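Local coordinates for protein member of s1p family of ribosomal proteins (Pyrococcus furiosus, PDB 5YH1) that probably acts on nucleic acids as an exonuclease of the DHH family, this chain being its DHH domain, which binds manganese, at residues 217-222 against 240-245; 196-201 against 223-228; 27-32 against 236-241; 97-102 against 271-276. All blocks are in the same frame, centred on the assembly; numbering follows the deposited sequence.

Contact 1: residues 217-222 against 240-245; sequences RIKHLP and LEYAKE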
loop_
_atom_site.group_PDB
_atom_site.type_symbol
_atom_site.label_atom_id
_atom_site.label_comp_id
_atom_site.label_asym_id
_atom_site.label_seq_id
_atom_site.Cartn_x
_atom_site.Cartn_y
_atom_site.Cartn_z
ATOM N N ARG A 217 -5.751 -30.765 19.486
ATOM C CA ARG A 217 -5.083 -29.476 19.354
ATOM C C ARG A 217 -6.061 -28.326 19.092
ATOM O O ARG A 217 -5.884 -27.243 19.621
ATOM C CB ARG A 217 -4.051 -29.548 18.225
ATOM C CG ARG A 217 -3.149 -28.334 18.129
ATOM C CD ARG A 217 -2.168 -28.477 16.988
ATOM N NE ARG A 217 -1.187 -29.523 17.253
ATOM C CZ ARG A 217 -0.143 -29.404 18.075
ATOM N NH1 ARG A 217 0.095 -28.275 18.740
ATOM N NH2 ARG A 217 0.675 -30.436 18.236
ATOM N N ILE A 218 -7.098 -28.566 18.294
ATOM C CA ILE A 218 -7.987 -27.484 17.840
ATOM C C ILE A 218 -9.403 -27.474 18.413
ATOM O O ILE A 218 -10.172 -26.571 18.103
ATOM C CB ILE A 218 -8.119 -27.468 16.298
ATOM C CG1 ILE A 218 -8.914 -28.668 15.782
ATOM C CG2 ILE A 218 -6.750 -27.426 15.638
ATOM C CD1 ILE A 218 -9.212 -28.592 14.305
ATOM N N LYS A 219 -9.765 -28.453 19.240
ATOM C CA LYS A 219 -11.169 -28.582 19.672
ATOM C C LYS A 219 -11.686 -27.420 20.523
ATOM O O LYS A 219 -12.898 -27.259 20.673
ATOM C CB LYS A 219 -11.426 -29.921 20.376
ATOM C CG LYS A 219 -10.618 -30.147 21.637
ATOM C CD LYS A 219 -10.742 -31.588 22.076
ATOM C CE LYS A 219 -9.947 -31.846 23.345
ATOM N NZ LYS A 219 -10.005 -33.292 23.662
ATOM N N HIS A 220 -10.778 -26.608 21.060
ATOM C CA HIS A 220 -11.143 -25.364 21.765
ATOM C C HIS A 220 -11.337 -24.124 20.870
ATOM O O HIS A 220 -11.821 -23.081 21.338
ATOM C CB HIS A 220 -10.087 -25.049 22.827
ATOM C CG HIS A 220 -8.790 -24.567 22.257
ATOM N ND1 HIS A 220 -7.904 -25.400 21.610
ATOM C CD2 HIS A 220 -8.243 -23.332 22.217
ATOM C CE1 HIS A 220 -6.859 -24.701 21.208
ATOM N NE2 HIS A 220 -7.040 -23.443 21.566
ATOM N N LEU A 221 -10.959 -24.220 19.594
ATOM C CA LEU A 221 -11.048 -23.066 18.677
ATOM C C LEU A 221 -12.460 -22.546 18.485
ATOM O O LEU A 221 -12.671 -21.333 18.445
ATOM C CB LEU A 221 -10.407 -23.388 17.322
ATOM C CG LEU A 221 -8.893 -23.647 17.348
ATOM C CD1 LEU A 221 -8.343 -23.739 15.935
ATOM C CD2 LEU A 221 -8.144 -22.570 18.116
ATOM N N PRO A 222 -13.452 -23.453 18.382
ATOM C CA PRO A 222 -14.836 -22.988 18.254
ATOM C C PRO A 222 -15.315 -22.050 19.375
ATOM O O PRO A 222 -16.116 -21.148 19.124
ATOM C CB PRO A 222 -15.639 -24.291 18.249
ATOM C CG PRO A 222 -14.700 -25.301 17.685
ATOM C CD PRO A 222 -13.338 -24.906 18.177
ATOM N N LEU A 240 -17.823 -24.306 24.475
ATOM C CA LEU A 240 -17.124 -23.682 25.609
ATOM C C LEU A 240 -16.461 -24.662 26.582
ATOM O O LEU A 240 -15.435 -24.343 27.198
ATOM C CB LEU A 240 -18.092 -22.810 26.405
ATOM C CG LEU A 240 -18.465 -21.457 25.802
ATOM C CD1 LEU A 240 -19.523 -20.803 26.686
ATOM C CD2 LEU A 240 -17.248 -20.544 25.656
ATOM N N GLU A 241 -17.052 -25.841 26.740
ATOM C CA GLU A 241 -16.511 -26.849 27.647
ATOM C C GLU A 241 -15.111 -27.314 27.243
ATOM O O GLU A 241 -14.284 -27.611 28.105
ATOM C CB GLU A 241 -17.483 -28.030 27.755
ATOM C CG GLU A 241 -18.739 -27.696 28.550
ATOM C CD GLU A 241 -18.445 -27.622 30.038
ATOM O OE1 GLU A 241 -18.245 -28.697 30.649
ATOM O OE2 GLU A 241 -18.378 -26.498 30.589
ATOM N N TYR A 242 -14.824 -27.356 25.940
ATOM C CA TYR A 242 -13.484 -27.744 25.476
ATOM C C TYR A 242 -12.428 -26.690 25.813
ATOM O O TYR A 242 -11.261 -27.016 26.019
ATOM C CB TYR A 242 -13.474 -27.993 23.972
ATOM C CG TYR A 242 -14.304 -29.180 23.546
ATOM C CD1 TYR A 242 -13.819 -30.477 23.680
ATOM C CD2 TYR A 242 -15.566 -29.003 23.006
ATOM C CE1 TYR A 242 -14.580 -31.563 23.290
ATOM C CE2 TYR A 242 -16.328 -30.078 22.619
ATOM C CZ TYR A 242 -15.833 -31.353 22.764
ATOM O OH TYR A 242 -16.605 -32.414 22.358
ATOM N N ALA A 243 -12.841 -25.426 25.850
ATOM C CA ALA A 243 -11.945 -24.342 26.239
ATOM C C ALA A 243 -11.682 -24.431 27.738
ATOM O O ALA A 243 -10.548 -24.279 28.180
ATOM C CB ALA A 243 -12.546 -22.983 25.879
ATOM N N LYS A 244 -12.732 -24.679 28.516
ATOM C CA LYS A 244 -12.573 -24.845 29.968
ATOM C C LYS A 244 -11.566 -25.933 30.343
ATOM O O LYS A 244 -10.722 -25.713 31.208
ATOM C CB LYS A 244 -13.924 -25.081 30.646
ATOM C CG LYS A 244 -14.494 -23.793 31.205
ATOM C CD LYS A 244 -15.883 -23.463 30.718
ATOM C CE LYS A 244 -16.164 -22.006 31.031
ATOM N NZ LYS A 244 -17.578 -21.622 30.837
ATOM N N GLU A 245 -11.624 -27.071 29.657
ATOM C CA GLU A 245 -10.662 -28.158 29.866
ATOM C C GLU A 245 -9.217 -27.702 29.715
ATOM O O GLU A 245 -8.340 -28.259 30.361
ATOM C CB GLU A 245 -10.909 -29.311 28.885
ATOM C CG GLU A 245 -12.130 -30.159 29.192
ATOM C CD GLU A 245 -12.513 -31.102 28.052
ATOM O OE1 GLU A 245 -11.652 -31.423 27.187
ATOM O OE2 GLU A 245 -13.698 -31.517 28.023
HETATM O O HOH W 1 -12.320 -33.279 25.249
#
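The Lys219 methylenes run past Tyr242 CD1, approaching the ring obliquely, the two side chains crossing at about a right angle, and this pair forms the tight half of the contact. Lys219 CD comes within 3.6 Å of Tyr242 CD1, while the backbone oxygen Lys219 O presses on Tyr242 CB at 3.4 Å. Next along, His220 CB rests on Ala243 CA at 3.9 Å. The contact illustrates how a type I turn, closed by a bond of 2.9 Å from Leu221 N to Ile218 O, can offer its two middle residues to a passing helix. The His220 ring itself swings off to bond Leu280 O through NE2. The outer side is looser and wet: Lys219 NZ stands 4.3 Å from Glu245 OE1, beyond a salt bridge, and a water joins them, accepting from Lys219 NZ at 2.8 Å and donating to Glu245 OE1. The same ammonium has a direct salt bridge to Asp216. An alanine in place of Tyr242 would probably open a gap beside the Lys219 methylenes and leave Leu28 O without the phenol hydroxyl, its probable hydrogen-bonding partner. The turn links helix 215-218 to helix 221-229. Behind it, Ile218 and Leu221 pack on helices 66-86 and 199-210, whereas Ala243 of helix 234-245 also touches Leu253 of helix 250-267.

Contact 2: residues 196-201 against 223-228; sequences ELTAGM and AIAGTG
Thr198 and Gly200, which both touch Ala225, share one polar atom: Asp67 OD1 is hydrogen-bonded by the hydroxyl Thr198 OG1 and by Gly200 N, while Ala199 N holds the other carboxylate oxygen. Thr198 stands at the N-cap of helix 199-210, with OG1 between its backbone N and carbonyl carbon (chi1 74°). These three bonds probably help to hold the manganese-binding carboxylate in its orientation. This is the metal centre of the DHH domain, completed by Asp137, His163 and Asp229; the Thr198 side chain lies about 5 Å from the ion. Helix 221-229, which itself carries Asp229, packs closely against this turn through small residues. Ala225 CB sits 3.6 Å from Gly200 CA and 4.0 Å from Thr198 OG1, so a side chain on Gly200 would collide with that methyl. Met201, present as selenomethionine, bends at chi3 (-147°) and brings CE to within 3.3 Å of Gly226 CA, a short contact whose exact length is doubtful; a CB on Gly226 would fall too near this methyl. Beyond the interface, Ala223 O accepts from Thr227 OG1 at 2.7 Å and, from the opposite face of its plane, from Thr227 N at 3.1 Å. Met201 also touches Phe236 and Tyr239 of helix 234-245.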
loop_
_atom_site.group_PDB
_atom_site.type_symbol
_atom_site.label_atom_id
_atom_site.label_comp_id
_atom_site.label_asym_id
_atom_site.label_seq_id
_atom_site.Cartn_x
_atom_site.Cartn_y
_atom_site.Cartn_z
ATOM N N GLU A 196 -25.759 -18.066 14.039
ATOM C CA GLU A 196 -25.027 -18.273 15.278
ATOM C C GLU A 196 -24.131 -19.510 15.273
ATOM O O GLU A 196 -23.319 -19.680 16.169
ATOM C CB GLU A 196 -25.982 -18.299 16.474
ATOM C CG GLU A 196 -27.122 -19.304 16.361
ATOM C CD GLU A 196 -28.430 -18.662 15.909
ATOM O OE1 GLU A 196 -29.425 -18.794 16.656
ATOM O OE2 GLU A 196 -28.462 -18.025 14.824
ATOM N N LEU A 197 -24.270 -20.370 14.273
ATOM C CA LEU A 197 -23.265 -21.413 14.033
ATOM C C LEU A 197 -22.196 -20.815 13.109
ATOM O O LEU A 197 -22.386 -20.719 11.886
ATOM C CB LEU A 197 -23.904 -22.658 13.416
ATOM C CG LEU A 197 -23.021 -23.894 13.279
ATOM C CD1 LEU A 197 -22.565 -24.421 14.628
ATOM C CD2 LEU A 197 -23.775 -24.961 12.510
ATOM N N THR A 198 -21.075 -20.415 13.706
ATOM C CA THR A 198 -20.116 -19.526 13.041
ATOM C C THR A 198 -19.054 -20.271 12.237
ATOM O O THR A 198 -18.898 -21.491 12.349
ATOM C CB THR A 198 -19.417 -18.612 14.071
ATOM O OG1 THR A 198 -18.453 -19.357 14.822
ATOM C CG2 THR A 198 -20.439 -18.008 15.018
ATOM N N ALA A 199 -18.293 -19.522 11.446
ATOM C CA ALA A 199 -17.326 -20.126 10.518
ATOM C C ALA A 199 -16.273 -20.943 11.238
ATOM O O ALA A 199 -15.870 -21.996 10.755
ATOM C CB ALA A 199 -16.670 -19.055 9.659
ATOM N N GLY A 200 -15.828 -20.458 12.393
ATOM C CA GLY A 200 -14.827 -21.173 13.185
ATOM C C GLY A 200 -15.339 -22.488 13.749
ATOM O O GLY A 200 -14.575 -23.435 13.930
HETATM N N MSE A 201 -16.633 -22.540 14.044
HETATM C CA MSE A 201 -17.275 -23.781 14.473
HETATM C C MSE A 201 -17.294 -24.717 13.294
HETATM O O MSE A 201 -16.754 -25.822 13.353
HETATM C CB MSE A 201 -18.692 -23.523 14.991
HETATM C CG MSE A 201 -18.671 -22.809 16.339
HETATM SE SE MSE A 201 -20.450 -22.117 16.851
HETATM C CE MSE A 201 -19.752 -20.536 17.790
ATOM N N ALA A 223 -14.828 -22.254 20.593
ATOM C CA ALA A 223 -15.144 -21.358 21.701
ATOM C C ALA A 223 -14.592 -19.958 21.474
ATOM O O ALA A 223 -15.261 -18.972 21.783
ATOM C CB ALA A 223 -14.609 -21.925 23.014
ATOM N N ILE A 224 -13.373 -19.872 20.948
ATOM C CA ILE A 224 -12.764 -18.573 20.612
ATOM C C ILE A 224 -13.563 -17.889 19.493
ATOM O O ILE A 224 -13.951 -16.728 19.613
ATOM C CB ILE A 224 -11.272 -18.731 20.228
ATOM C CG1 ILE A 224 -10.463 -19.198 21.436
ATOM C CG2 ILE A 224 -10.691 -17.409 19.755
ATOM C CD1 ILE A 224 -9.051 -19.637 21.132
ATOM N N ALA A 225 -13.853 -18.637 18.432
ATOM C CA ALA A 225 -14.586 -18.105 17.278
ATOM C C ALA A 225 -15.960 -17.586 17.665
ATOM O O ALA A 225 -16.336 -16.468 17.287
ATOM C CB ALA A 225 -14.707 -19.171 16.206
ATOM N N GLY A 226 -16.699 -18.391 18.438
ATOM C CA GLY A 226 -18.028 -17.999 18.928
ATOM C C GLY A 226 -18.011 -16.785 19.833
ATOM O O GLY A 226 -18.936 -15.977 19.816
ATOM N N THR A 227 -16.952 -16.653 20.629
ATOM C CA THR A 227 -16.769 -15.464 21.455
ATOM C C THR A 227 -16.572 -14.247 20.561
ATOM O O THR A 227 -17.233 -13.227 20.737
ATOM C CB THR A 227 -15.581 -15.629 22.423
ATOM O OG1 THR A 227 -15.808 -16.778 23.251
ATOM C CG2 THR A 227 -15.413 -14.396 23.291
ATOM N N GLY A 228 -15.696 -14.371 19.571
ATOM C CA GLY A 228 -15.470 -13.285 18.613
ATOM C C GLY A 228 -16.738 -12.791 17.945
ATOM O O GLY A 228 -16.984 -11.591 17.885
#

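Contact 3: residues 27-32 against 236-241; sequences FLVKSE and FYQYLE
Gln238 meets Lys30 through a side-chain amide that pairs with both backbone polar atoms of one residue, a way for a helix to hold an irregular segment, here the connection between helix 2-20 and helix 32-53. Along Gln238, CB starts in apolar company, 3.5 Å from Val29 CG1. With CG anti to the carbonyl carbon (chi1 -63°) and an extended chain beyond, CD arrives beside the Lys30 backbone. There OE1 accepts from Lys30 N at 2.8 Å in a nearly straight bond (166°), the donor tilted from the amide carbonyl plane. NE2 donates to Lys30 O at 3.0 Å, lying in the plane of that carbonyl on a lone pair. A leucine in place of Gln238 would probably leave Lys30 N and Lys30 O without these partners and let the loop shift on the helix. One residue earlier, Val29 sets CG1 over the centre of the Tyr239 ring in a CH-pi contact, 3.6 Å from the centroid and 14° off the ring normal. Leu28 CB approaches the same ring obliquely, 3.9 Å from Tyr239 CE1. Just past the pairing, Ser31 N-caps helix 32-53 by way of Leu34 N. At the tip of the tyrosine, Tyr239 OH and Leu28 N both bond Glu205 OE2, with Val29 CG2 packed 3.8 Å from Tyr239 OH.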
loop_
_atom_site.group_PDB
_atom_site.type_symbol
_atom_site.label_atom_id
_atom_site.label_comp_id
_atom_site.label_asym_id
_atom_site.label_seq_id
_atom_site.Cartn_x
_atom_site.Cartn_y
_atom_site.Cartn_z
ATOM N N PHE A 27 -19.167 -35.186 15.347
ATOM C CA PHE A 27 -18.966 -33.789 15.717
ATOM C C PHE A 27 -18.587 -33.645 17.189
ATOM O O PHE A 27 -18.754 -34.576 17.971
ATOM C CB PHE A 27 -20.231 -32.999 15.438
ATOM C CG PHE A 27 -20.655 -33.038 14.006
ATOM C CD1 PHE A 27 -19.866 -32.461 13.024
ATOM C CD2 PHE A 27 -21.841 -33.655 13.636
ATOM C CE1 PHE A 27 -20.253 -32.487 11.694
ATOM C CE2 PHE A 27 -22.232 -33.691 12.315
ATOM C CZ PHE A 27 -21.438 -33.105 11.336
ATOM N N LEU A 28 -18.077 -32.472 17.560
ATOM C CA LEU A 28 -17.631 -32.209 18.933
ATOM C C LEU A 28 -18.783 -31.913 19.885
ATOM O O LEU A 28 -18.610 -31.965 21.099
ATOM C CB LEU A 28 -16.655 -31.033 18.958
ATOM C CG LEU A 28 -15.299 -31.288 18.317
ATOM C CD1 LEU A 28 -14.561 -29.967 18.115
ATOM C CD2 LEU A 28 -14.477 -32.238 19.171
ATOM N N VAL A 29 -19.940 -31.596 19.317
ATOM C CA VAL A 29 -21.120 -31.181 20.061
ATOM C C VAL A 29 -22.348 -31.825 19.423
ATOM O O VAL A 29 -22.262 -32.312 18.291
ATOM C CB VAL A 29 -21.301 -29.651 19.993
ATOM C CG1 VAL A 29 -20.080 -28.940 20.561
ATOM C CG2 VAL A 29 -21.556 -29.196 18.561
ATOM N N LYS A 30 -23.482 -31.798 20.129
ATOM C CA LYS A 30 -24.768 -32.227 19.569
ATOM C C LYS A 30 -25.399 -31.073 18.814
ATOM O O LYS A 30 -25.467 -29.957 19.329
ATOM C CB LYS A 30 -25.755 -32.688 20.660
ATOM C CG LYS A 30 -25.165 -33.587 21.742
ATOM C CD LYS A 30 -26.107 -34.738 22.106
ATOM C CE LYS A 30 -25.905 -35.234 23.536
ATOM N NZ LYS A 30 -26.753 -34.485 24.509
ATOM N N SER A 31 -25.889 -31.346 17.607
ATOM C CA SER A 31 -26.425 -30.304 16.744
ATOM C C SER A 31 -27.150 -30.916 15.549
ATOM O O SER A 31 -26.535 -31.602 14.736
ATOM C CB SER A 31 -25.283 -29.418 16.216
ATOM O OG SER A 31 -25.752 -28.480 15.254
ATOM N N GLU A 32 -28.446 -30.655 15.436
ATOM C CA GLU A 32 -29.205 -31.100 14.273
ATOM C C GLU A 32 -28.760 -30.360 13.007
ATOM O O GLU A 32 -28.807 -30.911 11.905
ATOM C CB GLU A 32 -30.707 -30.914 14.512
ATOM C CG GLU A 32 -31.288 -31.938 15.479
ATOM C CD GLU A 32 -31.264 -33.346 14.904
ATOM O OE1 GLU A 32 -32.043 -33.618 13.960
ATOM O OE2 GLU A 32 -30.457 -34.177 15.386
ATOM N N PHE A 236 -22.661 -23.403 20.869
ATOM C CA PHE A 236 -21.570 -22.592 21.423
ATOM C C PHE A 236 -21.351 -22.969 22.888
ATOM O O PHE A 236 -20.217 -23.171 23.334
ATOM C CB PHE A 236 -21.878 -21.091 21.261
ATOM C CG PHE A 236 -20.948 -20.169 22.013
ATOM C CD1 PHE A 236 -19.590 -20.131 21.726
ATOM C CD2 PHE A 236 -21.447 -19.298 22.979
ATOM C CE1 PHE A 236 -18.740 -19.267 22.400
ATOM C CE2 PHE A 236 -20.599 -18.422 23.662
ATOM C CZ PHE A 236 -19.240 -18.413 23.372
ATOM N N TYR A 237 -22.452 -23.109 23.615
ATOM C CA TYR A 237 -22.376 -23.374 25.048
ATOM C C TYR A 237 -21.792 -24.751 25.314
ATOM O O TYR A 237 -21.145 -24.946 26.327
ATOM C CB TYR A 237 -23.738 -23.134 25.713
ATOM C CG TYR A 237 -24.151 -21.679 25.568
ATOM C CD1 TYR A 237 -23.440 -20.666 26.220
ATOM C CD2 TYR A 237 -25.205 -21.309 24.748
ATOM C CE1 TYR A 237 -23.791 -19.325 26.076
ATOM C CE2 TYR A 237 -25.565 -19.967 24.600
ATOM C CZ TYR A 237 -24.851 -18.986 25.268
ATOM O OH TYR A 237 -25.205 -17.660 25.124
ATOM N N GLN A 238 -21.950 -25.681 24.369
ATOM C CA GLN A 238 -21.215 -26.950 24.426
ATOM C C GLN A 238 -19.739 -26.759 24.070
ATOM O O GLN A 238 -18.859 -27.310 24.737
ATOM C CB GLN A 238 -21.828 -27.985 23.481
ATOM C CG GLN A 238 -23.266 -28.386 23.808
ATOM C CD GLN A 238 -23.846 -29.314 22.753
ATOM O OE1 GLN A 238 -23.439 -30.476 22.634
ATOM N NE2 GLN A 238 -24.789 -28.809 21.976
ATOM N N TYR A 239 -19.467 -26.014 22.995
ATOM C CA TYR A 239 -18.079 -25.795 22.550
ATOM C C TYR A 239 -17.227 -25.179 23.675
ATOM O O TYR A 239 -16.058 -25.500 23.813
ATOM C CB TYR A 239 -18.025 -24.900 21.297
ATOM C CG TYR A 239 -18.305 -25.601 19.976
ATOM C CD1 TYR A 239 -17.528 -26.677 19.559
ATOM C CD2 TYR A 239 -19.321 -25.162 19.131
ATOM C CE1 TYR A 239 -17.759 -27.304 18.348
ATOM C CE2 TYR A 239 -19.563 -25.789 17.909
ATOM C CZ TYR A 239 -18.777 -26.858 17.524
ATOM O OH TYR A 239 -19.012 -27.502 16.324
ATOM N N LEU A 240 -17.823 -24.306 24.475
ATOM C CA LEU A 240 -17.124 -23.682 25.609
ATOM C C LEU A 240 -16.461 -24.662 26.582
ATOM O O LEU A 240 -15.435 -24.343 27.198
ATOM C CB LEU A 240 -18.092 -22.810 26.405
ATOM C CG LEU A 240 -18.465 -21.457 25.802
ATOM C CD1 LEU A 240 -19.523 -20.803 26.686
ATOM C CD2 LEU A 240 -17.248 -20.544 25.656
ATOM N N GLU A 241 -17.052 -25.841 26.740
ATOM C CA GLU A 241 -16.511 -26.849 27.647
ATOM C C GLU A 241 -15.111 -27.314 27.243
ATOM O O GLU A 241 -14.284 -27.611 28.105
ATOM C CB GLU A 241 -17.483 -28.030 27.755
ATOM C CG GLU A 241 -18.739 -27.696 28.550
ATOM C CD GLU A 241 -18.445 -27.622 30.038
ATOM O OE1 GLU A 241 -18.245 -28.697 30.649
ATOM O OE2 GLU A 241 -18.378 -26.498 30.589
#

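Contact 4: residues 97-102 against 271-276; sequences FKRRPS and DGRGII
Arg99 is the first residue of strand 97-102 to reach Asp271, and it carries most of the contact. Its backbone N donates to a water at 3.0 Å, which accepts from Arg273 NH2 as well. With CG anti to the backbone N (chi1 -175°), the side chain sets out toward the loop and ends in a two-pronged grip on one atom: NH1 and NH2 reach Asp271 O at 3.0 and 2.9 Å. The oxygen lies in the guanidinium plane; NH1 lies in the carbonyl plane, on a lone pair of Asp271 O, whereas NH2 comes from above that plane. Arg99 NE has a salt bridge to Glu76, which also pairs with Arg273 and probably eases the repulsion between the two guanidiniums. Two residues on, Pro101 CG packs 3.9 Å from Asp271 CA. The Asp271 carboxylate serves its own loop: OD1 accepts from Arg273 N at 3.0 Å, and OD2 forms a salt bridge with Arg273 NH1 at 2.8 Å. Further round, Gly274 O bonds Tyr154 of the second subunit. The Asp271 OD1 to Arg273 N bond makes an Asx turn, and Arg99 holds that turn to strand 97-102, within this chain an outermost strand of the five-stranded parallel sheet of the DHH domain.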
loop_
_atom_site.group_PDB
_atom_site.type_symbol
_atom_site.label_atom_id
_atom_site.label_comp_id
_atom_site.label_asym_id
_atom_site.label_seq_id
_atom_site.Cartn_x
_atom_site.Cartn_y
_atom_site.Cartn_z
ATOM N N PHE A 97 0.469 -24.462 0.206
ATOM C CA PHE A 97 -0.619 -23.891 0.978
ATOM C C PHE A 97 -0.387 -22.414 1.273
ATOM O O PHE A 97 0.671 -22.031 1.775
ATOM C CB PHE A 97 -0.819 -24.647 2.288
ATOM C CG PHE A 97 -1.928 -24.091 3.132
ATOM C CD1 PHE A 97 -3.235 -24.481 2.917
ATOM C CD2 PHE A 97 -1.665 -23.155 4.126
ATOM C CE1 PHE A 97 -4.268 -23.967 3.673
ATOM C CE2 PHE A 97 -2.694 -22.634 4.892
ATOM C CZ PHE A 97 -3.995 -23.043 4.665
ATOM N N LYS A 98 -1.401 -21.601 0.991
ATOM C CA LYS A 98 -1.374 -20.177 1.276
ATOM C C LYS A 98 -2.652 -19.751 1.981
ATOM O O LYS A 98 -3.746 -20.068 1.525
ATOM C CB LYS A 98 -1.243 -19.388 -0.027
ATOM C CG LYS A 98 0.061 -19.622 -0.766
ATOM C CD LYS A 98 1.223 -18.985 -0.012
ATOM C CE LYS A 98 2.553 -19.588 -0.424
ATOM N NZ LYS A 98 2.862 -19.322 -1.842
ATOM N N ARG A 99 -2.505 -19.019 3.085
ATOM C CA ARG A 99 -3.632 -18.440 3.797
ATOM C C ARG A 99 -3.560 -16.923 3.647
ATOM O O ARG A 99 -2.542 -16.317 3.972
ATOM C CB ARG A 99 -3.613 -18.870 5.271
ATOM C CG ARG A 99 -4.821 -18.416 6.075
ATOM C CD ARG A 99 -4.840 -19.012 7.475
ATOM N NE ARG A 99 -3.596 -18.751 8.203
ATOM C CZ ARG A 99 -3.262 -17.595 8.765
ATOM N NH1 ARG A 99 -4.075 -16.565 8.715
ATOM N NH2 ARG A 99 -2.105 -17.472 9.392
ATOM N N ARG A 100 -4.647 -16.320 3.159
ATOM C CA ARG A 100 -4.703 -14.882 2.892
ATOM C C ARG A 100 -5.960 -14.263 3.479
ATOM O O ARG A 100 -7.064 -14.624 3.076
ATOM C CB ARG A 100 -4.673 -14.626 1.389
ATOM C CG ARG A 100 -3.382 -15.081 0.750
ATOM C CD ARG A 100 -3.367 -14.907 -0.761
ATOM N NE ARG A 100 -2.103 -15.425 -1.289
ATOM C CZ ARG A 100 -1.943 -16.043 -2.454
ATOM N NH1 ARG A 100 -2.962 -16.227 -3.298
ATOM N NH2 ARG A 100 -0.740 -16.483 -2.775
ATOM N N PRO A 101 -5.808 -13.322 4.433
ATOM C CA PRO A 101 -7.000 -12.670 4.955
ATOM C C PRO A 101 -7.619 -11.703 3.952
ATOM O O PRO A 101 -6.918 -11.174 3.089
ATOM C CB PRO A 101 -6.493 -11.899 6.179
ATOM C CG PRO A 101 -5.175 -12.485 6.501
ATOM C CD PRO A 101 -4.605 -12.941 5.192
ATOM N N SER A 102 -8.927 -11.510 4.082
ATOM C CA SER A 102 -9.680 -10.525 3.334
ATOM C C SER A 102 -10.292 -9.598 4.360
ATOM O O SER A 102 -11.028 -10.052 5.245
ATOM C CB SER A 102 -10.788 -11.198 2.523
ATOM O OG SER A 102 -10.245 -11.974 1.468
ATOM N N ASP A 271 -0.772 -12.279 7.318
ATOM C CA ASP A 271 -1.643 -13.347 7.823
ATOM C C ASP A 271 -1.392 -13.727 9.283
ATOM O O ASP A 271 -2.081 -14.586 9.822
ATOM C CB ASP A 271 -1.559 -14.586 6.925
ATOM C CG ASP A 271 -0.174 -15.189 6.863
ATOM O OD1 ASP A 271 0.647 -14.988 7.791
ATOM O OD2 ASP A 271 0.087 -15.901 5.868
ATOM N N GLY A 272 -0.400 -13.096 9.904
ATOM C CA GLY A 272 -0.122 -13.295 11.322
ATOM C C GLY A 272 0.560 -14.600 11.691
ATOM O O GLY A 272 0.687 -14.913 12.876
ATOM N N ARG A 273 1.006 -15.366 10.699
ATOM C CA ARG A 273 1.686 -16.643 10.967
ATOM C C ARG A 273 2.892 -16.411 11.875
ATOM O O ARG A 273 3.694 -15.513 11.625
ATOM C CB ARG A 273 2.130 -17.321 9.666
ATOM C CG ARG A 273 2.895 -18.614 9.870
ATOM C CD ARG A 273 3.099 -19.401 8.577
ATOM N NE ARG A 273 1.832 -19.681 7.894
ATOM C CZ ARG A 273 1.322 -18.967 6.884
ATOM N NH1 ARG A 273 1.964 -17.904 6.384
ATOM N NH2 ARG A 273 0.148 -19.312 6.354
ATOM N N GLY A 274 2.996 -17.229 12.919
ATOM C CA GLY A 274 4.032 -17.106 13.934
ATOM C C GLY A 274 3.524 -16.391 15.163
ATOM O O GLY A 274 4.152 -16.456 16.223
ATOM N N ILE A 275 2.390 -15.700 15.018
ATOM C CA ILE A 275 1.768 -14.963 16.117
ATOM C C ILE A 275 0.367 -15.503 16.420
ATOM O O ILE A 275 0.062 -15.822 17.567
ATOM C CB ILE A 275 1.676 -13.454 15.811
ATOM C CG1 ILE A 275 3.029 -12.934 15.299
ATOM C CG2 ILE A 275 1.249 -12.681 17.054
ATOM C CD1 ILE A 275 3.037 -11.466 14.922
ATOM N N ILE A 276 -0.482 -15.583 15.401
ATOM C CA ILE A 276 -1.880 -15.984 15.592
ATOM C C ILE A 276 -2.014 -17.365 16.273
ATOM O O ILE A 276 -2.870 -17.547 17.133
ATOM C CB ILE A 276 -2.674 -15.915 14.256
ATOM C CG1 ILE A 276 -4.174 -16.120 14.478
ATOM C CG2 ILE A 276 -2.169 -16.934 13.247
ATOM C CD1 ILE A 276 -4.843 -15.015 15.254
HETATM O O HOH W 2 0.372 -18.396 3.668
#

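From the N terminus, the chain first passes 27-32, which must wait for helix 234-245 before contact 3 closes a loop of some two hundred residues. Strand 97-102 comes next and opens contact 4, closed last of all at 271-276, so contacts 3 and 4 cross. Contacts 1 and 2 both fall within the span of contact 4, and contact 2 within that of contact 3 too. Contact 2 opens at 196-201, contact 1 opens at 217-222 before contact 2 closes at 223-228, and contact 1 closes at 240-245, so the two cross. Contacts 1 to 3 touch one another and tie together the helices here, contact 2 lying next to the manganese site; contact 4 stands apart at the sheet edge.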